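Local coordinates for carbohydrate oxidase (Microdochium nivale, PDB 3RJA), which oxidises the C1 hydroxyl of mono-, oligo- and polysaccharides to the corresponding lactone, using FAD and reducing molecular oxygen to hydrogen peroxide, at residues A2-L7 and P37-Q42; L61-K66 and T460-Y465; R449-K454 and Q467-V472. One frame throughout, in Å; residues are numbered along the deposited sequence. Where two conformers were deposited one is given.

Contact 1: residues A2-L7 and P37-Q42. With ABL ((2R,3R,4R,5R)-4,5-dihydroxy-2-(hydroxymethyl)-6-oxopiperidin-3-yl beta-D-glucopyranoside), chain H.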
loop_
_atom_site.group_PDB
_atom_site.type_symbol
_atom_site.label_atom_id
_atom_site.label_comp_id
_atom_site.label_asym_id
_atom_site.label_seq_id
_atom_site.Cartn_x
_atom_site.Cartn_y
_atom_site.Cartn_z
ATOM N N ALA A 2 -13.319 30.089 12.772
ATOM C CA ALA A 2 -14.528 29.304 12.965
ATOM C C ALA A 2 -14.260 27.789 13.201
ATOM O O ALA A 2 -14.848 27.210 14.106
ATOM C CB ALA A 2 -15.450 29.526 11.773
ATOM N N ILE A 3 -13.389 27.170 12.383
ATOM C CA ILE A 3 -13.102 25.727 12.492
ATOM C C ILE A 3 -12.379 25.402 13.804
ATOM O O ILE A 3 -12.716 24.421 14.469
ATOM C CB ILE A 3 -12.339 25.130 11.216
ATOM C CG1 ILE A 3 -12.067 23.633 11.368
ATOM C CG2 ILE A 3 -11.056 25.913 10.886
ATOM C CD1 ILE A 3 -13.395 22.736 11.357
ATOM N N GLU A 4 -11.400 26.223 14.182
ATOM C CA GLU A 4 -10.711 26.027 15.470
ATOM C C GLU A 4 -11.748 26.080 16.621
ATOM O O GLU A 4 -11.800 25.204 17.479
ATOM C CB GLU A 4 -9.637 27.095 15.697
ATOM C CG GLU A 4 -8.403 27.035 14.755
ATOM C CD GLU A 4 -8.669 27.597 13.359
ATOM O OE1 GLU A 4 -9.700 28.278 13.168
ATOM O OE2 GLU A 4 -7.832 27.367 12.459
ATOM N N ALA A 5 -12.578 27.114 16.616
ATOM C CA ALA A 5 -13.606 27.299 17.653
ATOM C C ALA A 5 -14.519 26.085 17.697
ATOM O O ALA A 5 -14.810 25.566 18.766
ATOM C CB ALA A 5 -14.424 28.553 17.362
ATOM N N CYS A 6 -14.930 25.614 16.518
ATOM C CA CYS A 6 -15.833 24.453 16.427
ATOM C C CYS A 6 -15.212 23.205 17.036
ATOM O O CYS A 6 -15.875 22.480 17.763
ATOM C CB CYS A 6 -16.223 24.152 14.972
ATOM S SG CYS A 6 -17.464 22.841 14.832
ATOM N N LEU A 7 -13.950 22.944 16.705
ATOM C CA LEU A 7 -13.272 21.766 17.199
ATOM C C LEU A 7 -13.057 21.870 18.720
ATOM O O LEU A 7 -13.253 20.898 19.454
ATOM C CB LEU A 7 -11.926 21.586 16.470
ATOM C CG LEU A 7 -12.033 21.167 15.013
ATOM C CD1 LEU A 7 -10.692 21.334 14.281
ATOM C CD2 LEU A 7 -12.612 19.732 14.849
ATOM N N PRO A 37 -3.523 22.309 5.481
ATOM C CA PRO A 37 -4.917 22.092 5.895
ATOM C C PRO A 37 -5.452 23.363 6.533
ATOM O O PRO A 37 -4.664 24.184 7.020
ATOM C CB PRO A 37 -4.836 20.964 6.934
ATOM C CG PRO A 37 -3.455 20.436 6.857
ATOM C CD PRO A 37 -2.568 21.506 6.255
ATOM N N THR A 38 -6.766 23.571 6.499
ATOM C CA THR A 38 -7.275 24.715 7.241
ATOM C C THR A 38 -7.054 24.553 8.760
ATOM O O THR A 38 -6.831 25.542 9.472
ATOM C CB THR A 38 -8.735 25.056 6.924
ATOM O OG1 THR A 38 -9.062 26.256 7.614
ATOM C CG2 THR A 38 -9.696 23.936 7.339
ATOM N N ALA A 39 -7.125 23.304 9.232
ATOM C CA ALA A 39 -6.861 22.986 10.618
ATOM C C ALA A 39 -6.520 21.515 10.748
ATOM O O ALA A 39 -6.938 20.720 9.916
ATOM C CB ALA A 39 -8.103 23.342 11.510
ATOM N N ILE A 40 -5.767 21.162 11.797
ATOM C CA ILE A 40 -5.454 19.777 12.089
ATOM C C ILE A 40 -6.059 19.361 13.436
ATOM O O ILE A 40 -5.667 19.897 14.480
ATOM C CB ILE A 40 -3.948 19.523 12.104
ATOM C CG1 ILE A 40 -3.264 20.103 10.846
ATOM C CG2 ILE A 40 -3.654 18.002 12.223
ATOM C CD1 ILE A 40 -1.717 19.832 10.826
ATOM N N ALA A 41 -7.012 18.408 13.390
ATOM C CA ALA A 41 -7.623 17.785 14.569
ATOM C C ALA A 41 -6.808 16.540 14.930
ATOM O O ALA A 41 -6.803 15.549 14.175
ATOM C CB ALA A 41 -9.061 17.385 14.293
ATOM N N GLN A 42 -6.105 16.600 16.059
ATOM C CA GLN A 42 -5.241 15.496 16.480
ATOM C C GLN A 42 -6.074 14.625 17.436
ATOM O O GLN A 42 -6.087 14.860 18.662
ATOM C CB GLN A 42 -3.991 16.031 17.170
ATOM C CG GLN A 42 -2.883 14.983 17.365
ATOM C CD GLN A 42 -1.769 15.476 18.274
ATOM O OE1 GLN A 42 -0.713 15.951 17.804
ATOM N NE2 GLN A 42 -1.986 15.366 19.567
HETATM C C1A ABL H . -0.273 21.021 19.217
HETATM O O1A ABL H . 0.119 21.525 18.139
HETATM C C2A ABL H . 0.270 21.488 20.569
HETATM O O2A ABL H . 1.583 21.988 20.332
HETATM C C3A ABL H . 0.386 20.309 21.548
HETATM O O3A ABL H . 0.778 20.832 22.830
HETATM C C4A ABL H . -0.939 19.614 21.684
HETATM O O1 ABL H . -0.833 18.505 22.596
HETATM C C5A ABL H . -1.209 18.989 20.289
HETATM N N5 ABL H . -1.190 20.027 19.242
HETATM C C6A ABL H . -2.618 18.353 20.260
HETATM O O6A ABL H . -3.523 19.112 21.041
HETATM C C1 ABL H . -1.563 18.470 23.847
HETATM C C2 ABL H . -1.270 17.133 24.555
HETATM O O2 ABL H . -1.668 16.031 23.732
HETATM C C3 ABL H . -2.004 17.063 25.887
HETATM O O3 ABL H . -1.531 15.916 26.568
HETATM C C4 ABL H . -1.779 18.370 26.711
HETATM O O4 ABL H . -2.638 18.384 27.842
HETATM C C5 ABL H . -2.048 19.610 25.852
HETATM O O5 ABL H . -1.188 19.523 24.705
HETATM C C6 ABL H . -1.898 20.947 26.590
HETATM O O6 ABL H . -0.654 21.159 27.204
HETATM O O HOH W 1 -8.028 27.749 9.710
#
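Glu-4 and Thr-38 meet through one water that three protein oxygens grip. It donates to Glu-4 OE2, 2.8 Å from the water oxygen, and to Thr-38 O, and accepts from Thr-38 OG1. The water thus parts two acceptors, for Glu-4 OE2 and Thr-38 O lie 3.6 Å apart. Helix 2-9 here packs on strand 39-42, an outermost strand of the three-stranded parallel sheet in the FAD-binding domain, which belongs to the PCMH-type fold. Helix and strand run nearly parallel, their axes 14° apart and 9.2 Å at closest approach. The bend of Glu-4 at chi2 (78°) sets CD, and OE2 ends up nearer the strand than CB does; the other oxygen, OE1, is held by the N-terminal amine of Gly-1. Below the water-bridged oxygens the contact is apolar. Ile-3 sends CG2 to Thr-38 OG1 at 3.8 Å, the two side chains crossing obliquely, while its CG1 and CG2 both rest on Ala-39 CB. Leu-84 of the central strand and Cys-55 of helix 46-58 also touch Ile-3, and Cys-6 ties the two helices together by a disulfide to Cys-55. At the far end of the strand, Gln-42 belongs to the pocket of a bound substrate analogue, in a second sugar site. Leu-7 CD1 lies 4.3 Å from both Ala-39 CB and Ala-41 CB.

Contact 2: residues L61-K66 and T460-Y465. With FAD (flavin-adenine dinucleotide), chain B.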
loop_
_atom_site.group_PDB
_atom_site.type_symbol
_atom_site.label_atom_id
_atom_site.label_comp_id
_atom_site.label_asym_id
_atom_site.label_seq_id
_atom_site.Cartn_x
_atom_site.Cartn_y
_atom_site.Cartn_z
ATOM N N LEU A 61 -16.713 22.191 4.871
ATOM C CA LEU A 61 -15.325 21.870 4.550
ATOM C C LEU A 61 -15.224 20.431 4.040
ATOM O O LEU A 61 -16.028 19.579 4.435
ATOM C CB LEU A 61 -14.451 22.048 5.793
ATOM C CG LEU A 61 -14.477 23.412 6.506
ATOM C CD1 LEU A 61 -13.733 23.342 7.860
ATOM C CD2 LEU A 61 -13.868 24.542 5.622
ATOM N N LYS A 62 -14.229 20.150 3.202
ATOM C CA LYS A 62 -13.843 18.761 2.915
ATOM C C LYS A 62 -12.991 18.259 4.084
ATOM O O LYS A 62 -12.221 19.033 4.719
ATOM C CB LYS A 62 -13.066 18.651 1.589
ATOM C CG LYS A 62 -13.810 19.250 0.362
ATOM C CD LYS A 62 -15.250 18.727 0.295
ATOM C CE LYS A 62 -15.946 19.067 -1.047
ATOM N NZ LYS A 62 -17.283 18.412 -1.179
ATOM N N VAL A 63 -13.135 16.972 4.380
ATOM C CA VAL A 63 -12.355 16.386 5.455
ATOM C C VAL A 63 -11.511 15.190 4.973
ATOM O O VAL A 63 -11.989 14.326 4.244
ATOM C CB VAL A 63 -13.219 16.136 6.749
ATOM C CG1 VAL A 63 -14.532 15.550 6.423
ATOM C CG2 VAL A 63 -12.485 15.270 7.777
ATOM N N SER A 64 -10.232 15.172 5.355
ATOM C CA SER A 64 -9.388 14.042 4.977
ATOM C C SER A 64 -8.687 13.443 6.198
ATOM O O SER A 64 -8.139 14.179 7.033
ATOM C CB SER A 64 -8.405 14.477 3.881
ATOM O OG SER A 64 -9.118 14.818 2.671
ATOM N N ALA A 65 -8.704 12.109 6.310
ATOM C CA ALA A 65 -7.951 11.432 7.402
ATOM C C ALA A 65 -6.491 11.161 7.012
ATOM O O ALA A 65 -6.202 10.796 5.871
ATOM C CB ALA A 65 -8.631 10.165 7.799
ATOM N N LYS A 66 -5.573 11.364 7.946
ATOM C CA LYS A 66 -4.171 11.019 7.716
ATOM C C LYS A 66 -3.807 10.045 8.820
ATOM O O LYS A 66 -3.965 10.373 9.986
ATOM C CB LYS A 66 -3.237 12.255 7.769
ATOM C CG LYS A 66 -1.783 11.954 7.307
ATOM C CD LYS A 66 -1.054 13.203 6.706
ATOM C CE LYS A 66 -0.527 14.139 7.811
ATOM N NZ LYS A 66 0.468 13.490 8.678
ATOM N N THR A 460 -22.373 13.830 -0.794
ATOM C CA THR A 460 -21.903 15.208 -0.917
ATOM C C THR A 460 -20.386 15.302 -1.121
ATOM O O THR A 460 -19.817 16.395 -1.091
ATOM C CB THR A 460 -22.329 16.088 0.256
ATOM O OG1 THR A 460 -21.586 15.712 1.422
ATOM C CG2 THR A 460 -23.865 15.976 0.518
ATOM N N ASP A 461 -19.724 14.164 -1.326
ATOM C CA ASP A 461 -18.267 14.183 -1.532
ATOM C C ASP A 461 -17.562 14.904 -0.351
ATOM O O ASP A 461 -16.617 15.682 -0.544
ATOM C CB ASP A 461 -17.959 14.890 -2.855
ATOM C CG ASP A 461 -16.913 14.157 -3.701
ATOM O OD1 ASP A 461 -16.363 13.120 -3.273
ATOM O OD2 ASP A 461 -16.627 14.662 -4.801
ATOM N N ARG A 462 -18.052 14.652 0.863
ATOM C CA ARG A 462 -17.514 15.257 2.084
ATOM C C ARG A 462 -16.042 14.872 2.286
ATOM O O ARG A 462 -15.237 15.657 2.813
ATOM C CB ARG A 462 -18.350 14.808 3.293
ATOM C CG ARG A 462 -17.803 15.218 4.666
ATOM C CD ARG A 462 -17.892 16.713 4.862
ATOM N NE ARG A 462 -19.263 17.206 4.732
ATOM C CZ ARG A 462 -19.580 18.349 4.131
ATOM N NH1 ARG A 462 -18.615 19.086 3.615
ATOM N NH2 ARG A 462 -20.845 18.759 4.044
ATOM N N PHE A 463 -15.704 13.659 1.875
ATOM C CA PHE A 463 -14.348 13.147 2.018
ATOM C C PHE A 463 -13.516 13.310 0.745
ATOM O O PHE A 463 -12.524 12.613 0.563
ATOM C CB PHE A 463 -14.374 11.682 2.453
ATOM C CG PHE A 463 -15.078 11.449 3.769
ATOM C CD1 PHE A 463 -14.569 11.985 4.957
ATOM C CD2 PHE A 463 -16.214 10.639 3.827
ATOM C CE1 PHE A 463 -15.212 11.752 6.185
ATOM C CE2 PHE A 463 -16.856 10.386 5.058
ATOM C CZ PHE A 463 -16.359 10.957 6.235
ATOM N N TYR A 464 -13.911 14.249 -0.116
ATOM C CA TYR A 464 -13.261 14.461 -1.416
ATOM C C TYR A 464 -11.739 14.503 -1.412
ATOM O O TYR A 464 -11.101 15.116 -0.528
ATOM C CB TYR A 464 -13.716 15.785 -2.003
ATOM C CG TYR A 464 -12.967 16.198 -3.258
ATOM C CD1 TYR A 464 -13.307 15.665 -4.512
ATOM C CD2 TYR A 464 -11.921 17.116 -3.191
ATOM C CE1 TYR A 464 -12.622 16.062 -5.685
ATOM C CE2 TYR A 464 -11.222 17.511 -4.348
ATOM C CZ TYR A 464 -11.572 16.986 -5.581
ATOM O OH TYR A 464 -10.872 17.379 -6.698
ATOM N N TYR A 465 -11.175 13.879 -2.442
ATOM C CA TYR A 465 -9.819 14.156 -2.853
ATOM C C TYR A 465 -9.757 13.884 -4.355
ATOM O O TYR A 465 -10.660 13.238 -4.904
ATOM C CB TYR A 465 -8.802 13.324 -2.040
ATOM C CG TYR A 465 -8.837 11.794 -2.196
ATOM C CD1 TYR A 465 -9.752 11.008 -1.473
ATOM C CD2 TYR A 465 -7.912 11.126 -3.014
ATOM C CE1 TYR A 465 -9.766 9.592 -1.602
ATOM C CE2 TYR A 465 -7.911 9.712 -3.135
ATOM C CZ TYR A 465 -8.824 8.947 -2.411
ATOM O OH TYR A 465 -8.826 7.529 -2.510
HETATM P PA FAD B . -2.156 8.160 4.569
HETATM O O1A FAD B . -2.329 8.608 5.995
HETATM O O2A FAD B . -1.419 9.130 3.682
HETATM O O5B FAD B . -3.603 7.877 3.935
HETATM C C5B FAD B . -3.706 7.196 2.690
HETATM C C4B FAD B . -5.162 7.286 2.201
HETATM O O4B FAD B . -6.017 6.591 3.109
HETATM C C3B FAD B . -5.679 8.722 2.131
HETATM O O3B FAD B . -6.693 8.794 1.125
HETATM C C2B FAD B . -6.344 8.870 3.496
HETATM O O2B FAD B . -7.314 9.885 3.613
HETATM C C1B FAD B . -6.948 7.483 3.662
HETATM N N9A FAD B . -7.119 7.172 5.078
HETATM C C8A FAD B . -6.193 7.311 6.106
HETATM N N7A FAD B . -6.801 6.898 7.251
HETATM C C5A FAD B . -8.048 6.491 6.963
HETATM C C6A FAD B . -9.076 5.988 7.766
HETATM N N6A FAD B . -8.897 5.813 9.095
HETATM N N1A FAD B . -10.267 5.641 7.152
HETATM C C2A FAD B . -10.448 5.832 5.786
HETATM N N3A FAD B . -9.450 6.366 4.996
HETATM C C4A FAD B . -8.264 6.674 5.594
HETATM N N1 FAD B . 2.386 -0.599 0.022
HETATM C C2 FAD B . 2.228 -1.988 -0.058
HETATM O O2 FAD B . 1.177 -2.500 -0.459
HETATM N N3 FAD B . 3.285 -2.774 0.394
HETATM C C4 FAD B . 4.424 -2.299 1.015
HETATM O O4 FAD B . 5.274 -3.082 1.498
HETATM C C4X FAD B . 4.572 -0.811 1.028
HETATM N N5 FAD B . 5.637 -0.256 1.581
HETATM C C5X FAD B . 5.756 1.109 1.706
HETATM C C6 FAD B . 6.861 1.684 2.386
HETATM C C7 FAD B . 6.920 3.042 2.635
HETATM C C7M FAD B . 8.134 3.658 3.361
HETATM C C8 FAD B . 5.800 3.845 2.314
HETATM C C8M FAD B . 5.805 5.335 2.589
HETATM C C9 FAD B . 4.743 3.313 1.590
HETATM C C9A FAD B . 4.685 1.937 1.294
HETATM N N10 FAD B . 3.555 1.340 0.684
HETATM C C10 FAD B . 3.510 -0.027 0.456
HETATM C "C1'" FAD B . 2.424 2.213 0.228
HETATM C "C2'" FAD B . 1.326 2.257 1.281
HETATM O "O2'" FAD B . 0.613 1.026 1.267
HETATM C "C3'" FAD B . 0.351 3.368 0.962
HETATM O "O3'" FAD B . 1.041 4.588 0.798
HETATM C "C4'" FAD B . -0.701 3.469 2.080
HETATM O "O4'" FAD B . -1.871 4.018 1.557
HETATM C "C5'" FAD B . -0.188 4.285 3.270
HETATM O "O5'" FAD B . -1.168 4.325 4.269
HETATM P P FAD B . -1.114 5.524 5.365
HETATM O O1P FAD B . -2.180 5.331 6.401
HETATM O O2P FAD B . 0.295 5.609 5.955
HETATM O O3P FAD B . -1.356 6.774 4.396
HETATM O O HOH W 2 -16.457 18.032 -4.496
HETATM O O HOH W 3 -10.175 12.528 1.902
#
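Val-63 N gives Arg-462 O a 2.9 Å hydrogen bond that is close to straight (168° at the hydrogen). Two residues earlier, Leu-61 O accepts from Arg-462 NH1 at 2.8 Å in one of the arginine's two deposited conformers; this donor stands well above the carbonyl plane, 49° out of it, and the bond is bent. Arg-462 CG lies anti to the backbone N (chi1 173°), against Val-63 CG1, and the bend at chi2 places CD near Leu-61 O. The turn 461-464 is a type I beta turn: Tyr-464 N bonds Asp-461 O, and Lys-62 NZ reaches the same oxygen from the opposite face of its plane, 2.9 Å away. Strand 63-66 is an outermost strand of the parallel sheet in the PCMH-type FAD-binding domain, so the berberine-like C-terminal region is joined to it here by these bonds. Asp-458 accepts from the backbone N-H groups of Arg-462 and Phe-463, and Arg-435 forms a salt bridge with Asp-461 OD2. Val-63 O meets the edge of the Phe-463 ring in its plane and takes a CA-H...O contact from Phe-463 CA at 3.5 Å. A water lies between Ser-64 OG, at 2.6 Å, and Phe-463 O, to which it donates; Ser-64 OG is also bonded to His-83. Further along the strand, Ala-65 O accepts from the ribose hydroxyl O2B of FAD at 2.7 Å.

Contact 3: residues R449-K454 and Q467-V472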
loop_
_atom_site.group_PDB
_atom_site.type_symbol
_atom_site.label_atom_id
_atom_site.label_comp_id
_atom_site.label_asym_id
_atom_site.label_seq_id
_atom_site.Cartn_x
_atom_site.Cartn_y
_atom_site.Cartn_z
ATOM N N ARG A 449 -19.757 -0.444 -9.311
ATOM C CA ARG A 449 -20.315 -0.719 -7.985
ATOM C C ARG A 449 -19.839 0.302 -6.917
ATOM O O ARG A 449 -20.639 0.752 -6.070
ATOM C CB ARG A 449 -19.982 -2.149 -7.552
ATOM C CG ARG A 449 -20.631 -2.572 -6.254
ATOM C CD ARG A 449 -20.450 -4.059 -5.952
ATOM N NE ARG A 449 -20.764 -4.317 -4.536
ATOM C CZ ARG A 449 -20.800 -5.516 -3.958
ATOM N NH1 ARG A 449 -20.545 -6.605 -4.667
ATOM N NH2 ARG A 449 -21.107 -5.623 -2.666
ATOM N N LEU A 450 -18.565 0.697 -6.996
ATOM C CA LEU A 450 -17.989 1.663 -6.050
ATOM C C LEU A 450 -18.650 3.041 -6.180
ATOM O O LEU A 450 -18.874 3.721 -5.172
ATOM C CB LEU A 450 -16.460 1.759 -6.241
ATOM C CG LEU A 450 -15.688 0.538 -5.685
ATOM C CD1 LEU A 450 -14.233 0.581 -6.106
ATOM C CD2 LEU A 450 -15.780 0.448 -4.153
ATOM N N GLN A 451 -18.976 3.430 -7.423
ATOM C CA GLN A 451 -19.653 4.719 -7.718
ATOM C C GLN A 451 -21.066 4.793 -7.121
ATOM O O GLN A 451 -21.477 5.840 -6.582
ATOM C CB GLN A 451 -19.710 4.986 -9.235
ATOM C CG GLN A 451 -18.360 5.318 -9.857
ATOM C CD GLN A 451 -18.399 5.489 -11.376
ATOM O OE1 GLN A 451 -17.543 6.167 -11.953
ATOM N NE2 GLN A 451 -19.349 4.849 -12.022
ATOM N N LYS A 452 -21.795 3.682 -7.207
ATOM C CA LYS A 452 -23.099 3.552 -6.559
ATOM C C LYS A 452 -22.949 3.640 -5.027
ATOM O O LYS A 452 -23.653 4.404 -4.351
ATOM C CB LYS A 452 -23.764 2.229 -6.970
ATOM C CG LYS A 452 -24.017 2.099 -8.487
ATOM C CD LYS A 452 -25.199 1.164 -8.799
ATOM C CE LYS A 452 -25.260 0.811 -10.275
ATOM N NZ LYS A 452 -26.344 -0.194 -10.569
ATOM N N LEU A 453 -22.025 2.850 -4.482
ATOM C CA LEU A 453 -21.781 2.853 -3.030
ATOM C C LEU A 453 -21.344 4.249 -2.524
ATOM O O LEU A 453 -21.672 4.652 -1.409
ATOM C CB LEU A 453 -20.715 1.809 -2.684
ATOM C CG LEU A 453 -20.580 1.423 -1.233
ATOM C CD1 LEU A 453 -21.822 0.602 -0.798
ATOM C CD2 LEU A 453 -19.314 0.585 -1.105
ATOM N N LYS A 454 -20.623 4.982 -3.356
ATOM C CA LYS A 454 -20.219 6.347 -3.058
ATOM C C LYS A 454 -21.428 7.279 -2.962
ATOM O O LYS A 454 -21.500 8.118 -2.051
ATOM C CB LYS A 454 -19.248 6.856 -4.143
ATOM C CG LYS A 454 -18.613 8.213 -3.877
ATOM C CD LYS A 454 -17.547 8.167 -2.754
ATOM C CE LYS A 454 -17.011 9.554 -2.508
ATOM N NZ LYS A 454 -15.877 9.584 -1.538
ATOM N N GLN A 467 -8.615 11.881 -6.452
ATOM C CA GLN A 467 -8.803 10.572 -7.079
ATOM C C GLN A 467 -9.770 9.700 -6.290
ATOM O O GLN A 467 -9.712 8.466 -6.362
ATOM C CB GLN A 467 -7.468 9.857 -7.409
ATOM C CG GLN A 467 -6.565 10.685 -8.354
ATOM C CD GLN A 467 -5.174 10.098 -8.617
ATOM O OE1 GLN A 467 -4.638 9.317 -7.832
ATOM N NE2 GLN A 467 -4.570 10.515 -9.747
ATOM N N ALA A 468 -10.666 10.352 -5.544
ATOM C CA ALA A 468 -11.835 9.687 -4.971
ATOM C C ALA A 468 -12.715 9.202 -6.112
ATOM O O ALA A 468 -12.790 9.848 -7.165
ATOM C CB ALA A 468 -12.651 10.671 -4.064
ATOM N N VAL A 469 -13.390 8.082 -5.890
ATOM C CA VAL A 469 -14.447 7.604 -6.766
ATOM C C VAL A 469 -15.578 8.667 -6.839
ATOM O O VAL A 469 -15.932 9.258 -5.825
ATOM C CB VAL A 469 -14.961 6.245 -6.210
ATOM C CG1 VAL A 469 -16.261 5.838 -6.824
ATOM C CG2 VAL A 469 -13.895 5.126 -6.430
ATOM N N ARG A 470 -16.130 8.928 -8.026
ATOM C CA ARG A 470 -17.306 9.825 -8.120
ATOM C C ARG A 470 -18.580 9.165 -7.582
ATOM O O ARG A 470 -18.817 7.996 -7.861
ATOM C CB ARG A 470 -17.577 10.280 -9.560
ATOM C CG ARG A 470 -16.535 11.165 -10.166
ATOM C CD ARG A 470 -17.022 11.791 -11.510
ATOM N NE ARG A 470 -15.939 12.559 -12.118
ATOM C CZ ARG A 470 -15.607 13.793 -11.750
ATOM N NH1 ARG A 470 -16.276 14.408 -10.778
ATOM N NH2 ARG A 470 -14.603 14.419 -12.354
ATOM N N PRO A 471 -19.389 9.916 -6.797
ATOM C CA PRO A 471 -20.733 9.468 -6.446
ATOM C C PRO A 471 -21.630 9.485 -7.695
ATOM O O PRO A 471 -21.847 10.544 -8.284
ATOM C CB PRO A 471 -21.218 10.530 -5.448
ATOM C CG PRO A 471 -20.405 11.723 -5.740
ATOM C CD PRO A 471 -19.073 11.230 -6.214
ATOM N N VAL A 472 -22.110 8.315 -8.098
ATOM C CA VAL A 472 -23.040 8.206 -9.233
ATOM C C VAL A 472 -24.242 7.358 -8.818
ATOM O O VAL A 472 -24.123 6.139 -8.673
ATOM C CB VAL A 472 -22.365 7.583 -10.481
ATOM C CG1 VAL A 472 -23.294 7.688 -11.690
ATOM C CG2 VAL A 472 -21.048 8.271 -10.775
HETATM O O HOH W 4 -15.232 7.599 -10.429
#
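Gln-451 lays its aliphatic stem over the C-terminal tail, crossing Val-469 at about a right angle and running beside Val-472. Its CG touches Val-469 CG1 at 3.7 Å and Arg-470 O at 3.4 Å, while CD packs on Val-472 CG2. CG stands anti to the carbonyl carbon (chi1 -71°), and the extended chain beyond it carries the amide to a water that donates to OE1 and accepts from Arg-470 N, 2.9 Å from that nitrogen. An alanine here would probably leave Val-469 CG1 and Val-472 CG2 less well packed and the water without its glutamine partner. The backbone of the same residue closes the contact: Val-472 N bonds Gln-451 O at 3.0 Å, nearly straight (174° at the hydrogen) although the donor stands above the carbonyl plane. One turn on, Lys-454 uses its methylenes. CG, anti to the backbone N, sits 3.5 Å from Pro-471 N and 3.8 Å from Pro-471 CB, and CD and CE continue past Val-469 O, which is hydrogen-bonded by Arg-435. NZ is hydrogen-bonded to the backbone O of Asn-193, and the side-chain OD1 of that residue accepts from Val-469 N. Val-469 CG1 also meets Leu-450 CB at 4.1 Å, and Tyr-443 of helix 435-443 adds to the packing there. From 468 to 471 the backbone is in the extended polyproline-II region, and the pairing is that of an extended C-terminal tail laid across helix 447-457, the last helix of the berberine-like region.

The three contacts lie almost in a row: contact 2 is 14 Å, centre to centre, from both contact 1 and contact 3, which are 27 Å apart. Contacts 1 and 2 involve the outermost strands, 39-42 and 63-66, of one parallel sheet with strand 84-87 between them, and they touch where Ile-3 CD1 meets Leu-61 CD1 at 3.6 Å. Along the chain contact 1 closes before either of the others opens, whereas contacts 2 and 3 interleave, meeting where Lys-454 CE packs on Asp-461 OD1. Contact 2 joins the N-terminal FAD-binding domain to the berberine-like region, which contact 3 folds upon itself; FAD hydrogen-bonds Ala-65 of contact 2 and lies about 8 Å from Ala-468's side chain in contact 3.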